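Local coordinates for SusD/RagB family nutrient-binding outer membrane lipoprotein (Bacteroides vulgatus, PDB 4F7A), which probably binds mucin O-glycans at the cell surface as a SusD-like outer membrane lipoprotein, feeding nutrient uptake, at residues Gly232-Ser244 and Thr327-Arg341. Sequence-based numbering, arbitrary orientation.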
loop_
_atom_site.group_PDB
_atom_site.type_symbol
_atom_site.label_atom_id
_atom_site.label_comp_id
_atom_site.label_asym_id
_atom_site.label_seq_id
_atom_site.Cartn_x
_atom_site.Cartn_y
_atom_site.Cartn_z
ATOM N N GLY A 232 -6.085 20.845 -6.018
ATOM C CA GLY A 232 -5.169 20.049 -6.827
ATOM C C GLY A 232 -4.886 18.688 -6.232
ATOM O O GLY A 232 -5.430 18.347 -5.188
ATOM N N VAL A 233 -4.044 17.916 -6.933
ATOM C CA VAL A 233 -3.561 16.628 -6.465
ATOM C C VAL A 233 -2.036 16.691 -6.475
ATOM O O VAL A 233 -1.440 17.627 -7.025
ATOM C CB VAL A 233 -4.065 15.458 -7.341
ATOM C CG1 VAL A 233 -5.612 15.297 -7.250
ATOM C CG2 VAL A 233 -3.629 15.617 -8.821
ATOM N N ILE A 234 -1.407 15.713 -5.843
ATOM C CA ILE A 234 0.046 15.705 -5.722
ATOM C C ILE A 234 0.672 15.423 -7.081
ATOM O O ILE A 234 0.348 14.427 -7.722
ATOM C CB ILE A 234 0.502 14.686 -4.653
ATOM C CG1 ILE A 234 -0.067 15.087 -3.277
ATOM C CG2 ILE A 234 2.054 14.642 -4.577
ATOM C CD1 ILE A 234 0.074 14.022 -2.237
ATOM N N GLU A 235 1.562 16.321 -7.521
ATOM C CA GLU A 235 2.224 16.227 -8.828
ATOM C C GLU A 235 3.748 16.211 -8.759
ATOM O O GLU A 235 4.392 15.748 -9.695
ATOM C CB GLU A 235 1.781 17.413 -9.700
ATOM C CG GLU A 235 0.304 17.315 -10.064
ATOM C CD GLU A 235 -0.187 18.436 -10.958
ATOM O OE1 GLU A 235 0.603 19.317 -11.308
ATOM O OE2 GLU A 235 -1.379 18.428 -11.322
ATOM N N SER A 236 4.298 16.713 -7.655
ATOM C CA SER A 236 5.747 16.773 -7.440
ATOM C C SER A 236 6.157 15.859 -6.302
ATOM O O SER A 236 5.499 15.837 -5.267
ATOM C CB SER A 236 6.169 18.204 -7.069
ATOM O OG SER A 236 7.522 18.223 -6.636
ATOM N N SER A 237 7.285 15.156 -6.466
ATOM C CA SER A 237 7.771 14.231 -5.413
ATOM C C SER A 237 8.104 14.943 -4.111
ATOM O O SER A 237 8.039 14.345 -3.042
ATOM C CB SER A 237 8.978 13.433 -5.897
ATOM O OG SER A 237 8.600 12.624 -7.006
ATOM N N ASP A 238 8.407 16.241 -4.197
ATOM C CA ASP A 238 8.689 17.018 -2.992
ATOM C C ASP A 238 7.466 17.080 -2.071
ATOM O O ASP A 238 7.603 17.367 -0.899
ATOM C CB ASP A 238 9.174 18.422 -3.353
ATOM C CG ASP A 238 10.530 18.418 -4.036
ATOM O OD1 ASP A 238 11.327 17.483 -3.807
ATOM O OD2 ASP A 238 10.794 19.351 -4.816
ATOM N N GLU A 239 6.286 16.768 -2.603
ATOM C CA GLU A 239 5.031 16.806 -1.830
ATOM C C GLU A 239 4.489 15.405 -1.487
ATOM O O GLU A 239 3.338 15.248 -1.083
ATOM C CB GLU A 239 3.976 17.650 -2.576
ATOM C CG GLU A 239 4.436 19.111 -2.762
ATOM C CD GLU A 239 3.327 20.088 -3.138
ATOM O OE1 GLU A 239 2.256 19.681 -3.623
ATOM O OE2 GLU A 239 3.562 21.296 -2.985
ATOM N N ASN A 240 5.320 14.384 -1.647
ATOM C CA ASN A 240 4.878 13.010 -1.382
ATOM C C ASN A 240 4.424 12.918 0.088
ATOM O O ASN A 240 5.037 13.506 0.967
ATOM C CB ASN A 240 6.036 12.028 -1.607
ATOM C CG ASN A 240 6.278 11.724 -3.053
ATOM O OD1 ASN A 240 5.544 12.205 -3.929
ATOM N ND2 ASN A 240 7.332 10.937 -3.327
ATOM N N ILE A 241 3.339 12.193 0.331
ATOM C CA ILE A 241 2.903 11.919 1.698
ATOM C C ILE A 241 3.819 10.824 2.234
ATOM O O ILE A 241 3.901 9.731 1.666
ATOM C CB ILE A 241 1.437 11.459 1.764
ATOM C CG1 ILE A 241 0.516 12.469 1.030
ATOM C CG2 ILE A 241 0.997 11.232 3.230
ATOM C CD1 ILE A 241 0.641 13.968 1.458
ATOM N N GLN A 242 4.492 11.134 3.336
ATOM C CA GLN A 242 5.470 10.239 3.931
ATOM C C GLN A 242 5.632 10.612 5.392
ATOM O O GLN A 242 5.597 11.783 5.745
ATOM C CB GLN A 242 6.811 10.342 3.216
ATOM C CG GLN A 242 7.371 11.735 3.062
ATOM C CD GLN A 242 8.588 11.751 2.159
ATOM O OE1 GLN A 242 8.768 10.867 1.345
ATOM N NE2 GLN A 242 9.422 12.760 2.303
ATOM N N ILE A 243 5.782 9.601 6.225
ATOM C CA ILE A 243 5.775 9.780 7.677
ATOM C C ILE A 243 7.162 9.994 8.257
ATOM O O ILE A 243 8.082 9.202 7.997
ATOM C CB ILE A 243 5.152 8.586 8.390
ATOM C CG1 ILE A 243 3.718 8.342 7.893
ATOM C CG2 ILE A 243 5.194 8.811 9.952
ATOM C CD1 ILE A 243 2.708 9.505 8.103
ATOM N N SER A 244 7.293 11.035 9.063
ATOM C CA SER A 244 8.534 11.309 9.791
ATOM C C SER A 244 8.319 12.307 10.902
ATOM O O SER A 244 7.369 13.100 10.883
ATOM C CB SER A 244 9.644 11.817 8.854
ATOM O OG SER A 244 9.336 13.104 8.313
ATOM N N THR A 327 14.651 7.556 7.385
ATOM C CA THR A 327 13.991 7.737 6.084
ATOM C C THR A 327 12.462 7.896 6.273
ATOM O O THR A 327 11.832 7.016 6.841
ATOM C CB THR A 327 14.243 6.521 5.172
ATOM O OG1 THR A 327 15.660 6.396 4.933
ATOM C CG2 THR A 327 13.493 6.674 3.847
ATOM N N PRO A 328 11.862 9.005 5.780
ATOM C CA PRO A 328 10.394 9.068 5.906
ATOM C C PRO A 328 9.728 7.848 5.234
ATOM O O PRO A 328 10.215 7.377 4.203
ATOM C CB PRO A 328 10.034 10.369 5.169
ATOM C CG PRO A 328 11.247 11.213 5.260
ATOM C CD PRO A 328 12.403 10.219 5.140
ATOM N N ALA A 329 8.659 7.332 5.830
ATOM C CA ALA A 329 7.940 6.182 5.304
ATOM C C ALA A 329 6.911 6.633 4.284
ATOM O O ALA A 329 5.892 7.224 4.641
ATOM C CB ALA A 329 7.227 5.416 6.451
ATOM N N VAL A 330 7.168 6.340 3.019
ATOM C CA VAL A 330 6.298 6.773 1.934
ATOM C C VAL A 330 4.925 6.090 1.999
ATOM O O VAL A 330 4.843 4.866 2.203
ATOM C CB VAL A 330 6.960 6.476 0.585
ATOM C CG1 VAL A 330 6.029 6.792 -0.531
ATOM C CG2 VAL A 330 8.278 7.297 0.465
ATOM N N LEU A 331 3.867 6.893 1.858
ATOM C CA LEU A 331 2.464 6.426 1.878
ATOM C C LEU A 331 1.719 6.695 0.571
ATOM O O LEU A 331 0.890 5.878 0.155
ATOM C CB LEU A 331 1.676 7.073 3.027
ATOM C CG LEU A 331 2.113 6.642 4.435
ATOM C CD1 LEU A 331 1.293 7.380 5.473
ATOM C CD2 LEU A 331 2.009 5.122 4.594
ATOM N N LEU A 332 1.970 7.848 -0.040
ATOM C CA LEU A 332 1.265 8.250 -1.269
ATOM C C LEU A 332 2.131 9.244 -2.070
ATOM O O LEU A 332 2.431 10.328 -1.594
ATOM C CB LEU A 332 -0.095 8.860 -0.910
ATOM C CG LEU A 332 -1.106 8.992 -2.049
ATOM C CD1 LEU A 332 -2.523 9.087 -1.501
ATOM C CD2 LEU A 332 -0.774 10.175 -2.927
ATOM N N THR A 333 2.505 8.865 -3.289
ATOM C CA THR A 333 3.468 9.615 -4.063
ATOM C C THR A 333 2.787 10.344 -5.203
ATOM O O THR A 333 1.703 9.952 -5.668
ATOM C CB THR A 333 4.568 8.687 -4.644
ATOM O OG1 THR A 333 3.986 7.761 -5.574
ATOM C CG2 THR A 333 5.310 7.918 -3.507
ATOM N N ALA A 334 3.459 11.401 -5.651
ATOM C CA ALA A 334 3.166 12.072 -6.889
ATOM C C ALA A 334 3.172 11.088 -8.075
ATOM O O ALA A 334 2.287 11.122 -8.937
ATOM C CB ALA A 334 4.217 13.182 -7.100
ATOM N N ALA A 335 4.161 10.203 -8.126
ATOM C CA ALA A 335 4.253 9.244 -9.234
ATOM C C ALA A 335 2.980 8.390 -9.285
ATOM O O ALA A 335 2.341 8.281 -10.335
ATOM C CB ALA A 335 5.529 8.342 -9.102
ATOM N N GLU A 336 2.599 7.809 -8.155
ATOM C CA GLU A 336 1.344 7.036 -8.074
ATOM C C GLU A 336 0.162 7.875 -8.563
ATOM O O GLU A 336 -0.700 7.396 -9.288
ATOM C CB GLU A 336 1.087 6.553 -6.634
ATOM C CG GLU A 336 -0.280 5.883 -6.505
ATOM C CD GLU A 336 -0.730 5.579 -5.096
ATOM O OE1 GLU A 336 0.062 5.748 -4.141
ATOM O OE2 GLU A 336 -1.901 5.152 -4.963
ATOM N N THR A 337 0.113 9.128 -8.151
ATOM C CA THR A 337 -0.999 9.996 -8.524
ATOM C C THR A 337 -1.075 10.174 -10.065
ATOM O O THR A 337 -2.154 10.124 -10.659
ATOM C CB THR A 337 -0.946 11.335 -7.751
ATOM O OG1 THR A 337 -0.937 11.053 -6.333
ATOM C CG2 THR A 337 -2.161 12.217 -8.088
ATOM N N TRP A 338 0.070 10.336 -10.709
ATOM C CA TRP A 338 0.111 10.393 -12.178
ATOM C C TRP A 338 -0.379 9.081 -12.830
ATOM O O TRP A 338 -1.069 9.113 -13.854
ATOM C CB TRP A 338 1.508 10.747 -12.677
ATOM C CG TRP A 338 1.847 12.216 -12.559
ATOM C CD1 TRP A 338 2.753 12.769 -11.730
ATOM C CD2 TRP A 338 1.248 13.302 -13.277
ATOM N NE1 TRP A 338 2.768 14.130 -11.876
ATOM C CE2 TRP A 338 1.855 14.483 -12.828
ATOM C CE3 TRP A 338 0.250 13.391 -14.250
ATOM C CZ2 TRP A 338 1.510 15.744 -13.332
ATOM C CZ3 TRP A 338 -0.071 14.631 -14.770
ATOM C CH2 TRP A 338 0.556 15.786 -14.316
ATOM N N PHE A 339 -0.013 7.942 -12.260
ATOM C CA PHE A 339 -0.463 6.650 -12.804
ATOM C C PHE A 339 -1.972 6.449 -12.581
ATOM O O PHE A 339 -2.641 5.805 -13.379
ATOM C CB PHE A 339 0.340 5.493 -12.210
ATOM C CG PHE A 339 1.779 5.458 -12.647
ATOM C CD1 PHE A 339 2.102 5.359 -13.987
ATOM C CD2 PHE A 339 2.806 5.546 -11.729
ATOM C CE1 PHE A 339 3.432 5.335 -14.402
ATOM C CE2 PHE A 339 4.140 5.497 -12.126
ATOM C CZ PHE A 339 4.453 5.402 -13.464
ATOM N N LEU A 340 -2.504 6.991 -11.486
ATOM C CA LEU A 340 -3.948 6.975 -11.254
ATOM C C LEU A 340 -4.649 7.822 -12.311
ATOM O O LEU A 340 -5.687 7.435 -12.848
ATOM C CB LEU A 340 -4.289 7.476 -9.834
ATOM C CG LEU A 340 -3.939 6.528 -8.692
ATOM C CD1 LEU A 340 -3.920 7.233 -7.298
ATOM C CD2 LEU A 340 -4.906 5.321 -8.713
ATOM N N ARG A 341 -4.094 8.991 -12.608
ATOM C CA ARG A 341 -4.621 9.828 -13.676
ATOM C C ARG A 341 -4.514 9.138 -15.037
ATOM O O ARG A 341 -5.424 9.246 -15.862
ATOM C CB ARG A 341 -3.900 11.166 -13.713
ATOM C CG ARG A 341 -4.231 12.037 -12.526
ATOM C CD ARG A 341 -3.223 13.143 -12.303
ATOM N NE ARG A 341 -3.326 14.247 -13.241
ATOM C CZ ARG A 341 -2.818 15.463 -13.025
ATOM N NH1 ARG A 341 -2.134 15.737 -11.926
ATOM N NH2 ARG A 341 -3.006 16.429 -13.923
HETATM O O HOH W 1 -0.363 13.875 -10.325
HETATM O O HOH W 2 -1.949 19.214 -13.841
HETATM O O HOH W 3 6.818 10.525 -6.621
HETATM O O HOH W 4 11.087 9.124 1.961
#
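Asn240 meets the start of helix 334-346 with its side-chain amide: OD1 accepts from Ala334 N at 2.8 Å, the N-H...O angle almost straight at 173° although the donor sits above the carbonyl plane. The torsion chi1 of -79°, with CG beside the backbone N, swings the amide across Thr333, whose CG2 lies 3.6 Å from Asn240 ND2. With an alanine here, Ala334 N would probably lose its acceptor and the loop its polar tie to the helix start. Further along, the backbone Glu235 O accepts a hydrogen bond from Trp338 NE1 at 3.2 Å, on a lone pair and in the indole plane, while Glu235 OE2 forms a salt bridge with Arg341 NH1 at 2.9 Å. On the other flank, strands 241-243 and 329-332 pair antiparallel through a classic beta bulge, a small two-stranded ladder within the largely helical, TPR-like SusD fold: Ile241 O accepts from both Leu331 N (2.8 Å) and Leu332 N. Beyond the bulge, the Gln242 side chain runs alongside Pro328, its CD 3.6 Å from Pro328 CB. In the second shell, Thr333 caps the helix, OG1 accepting from Glu336 N. The Arg341 guanidinium lies with one face over Trp338 CZ3 and has a second carboxylate partner, Glu354, reached through NH2. Arg206 of helix 193-210 hydrogen-bonds to Leu331 O and forms a salt bridge with Glu336.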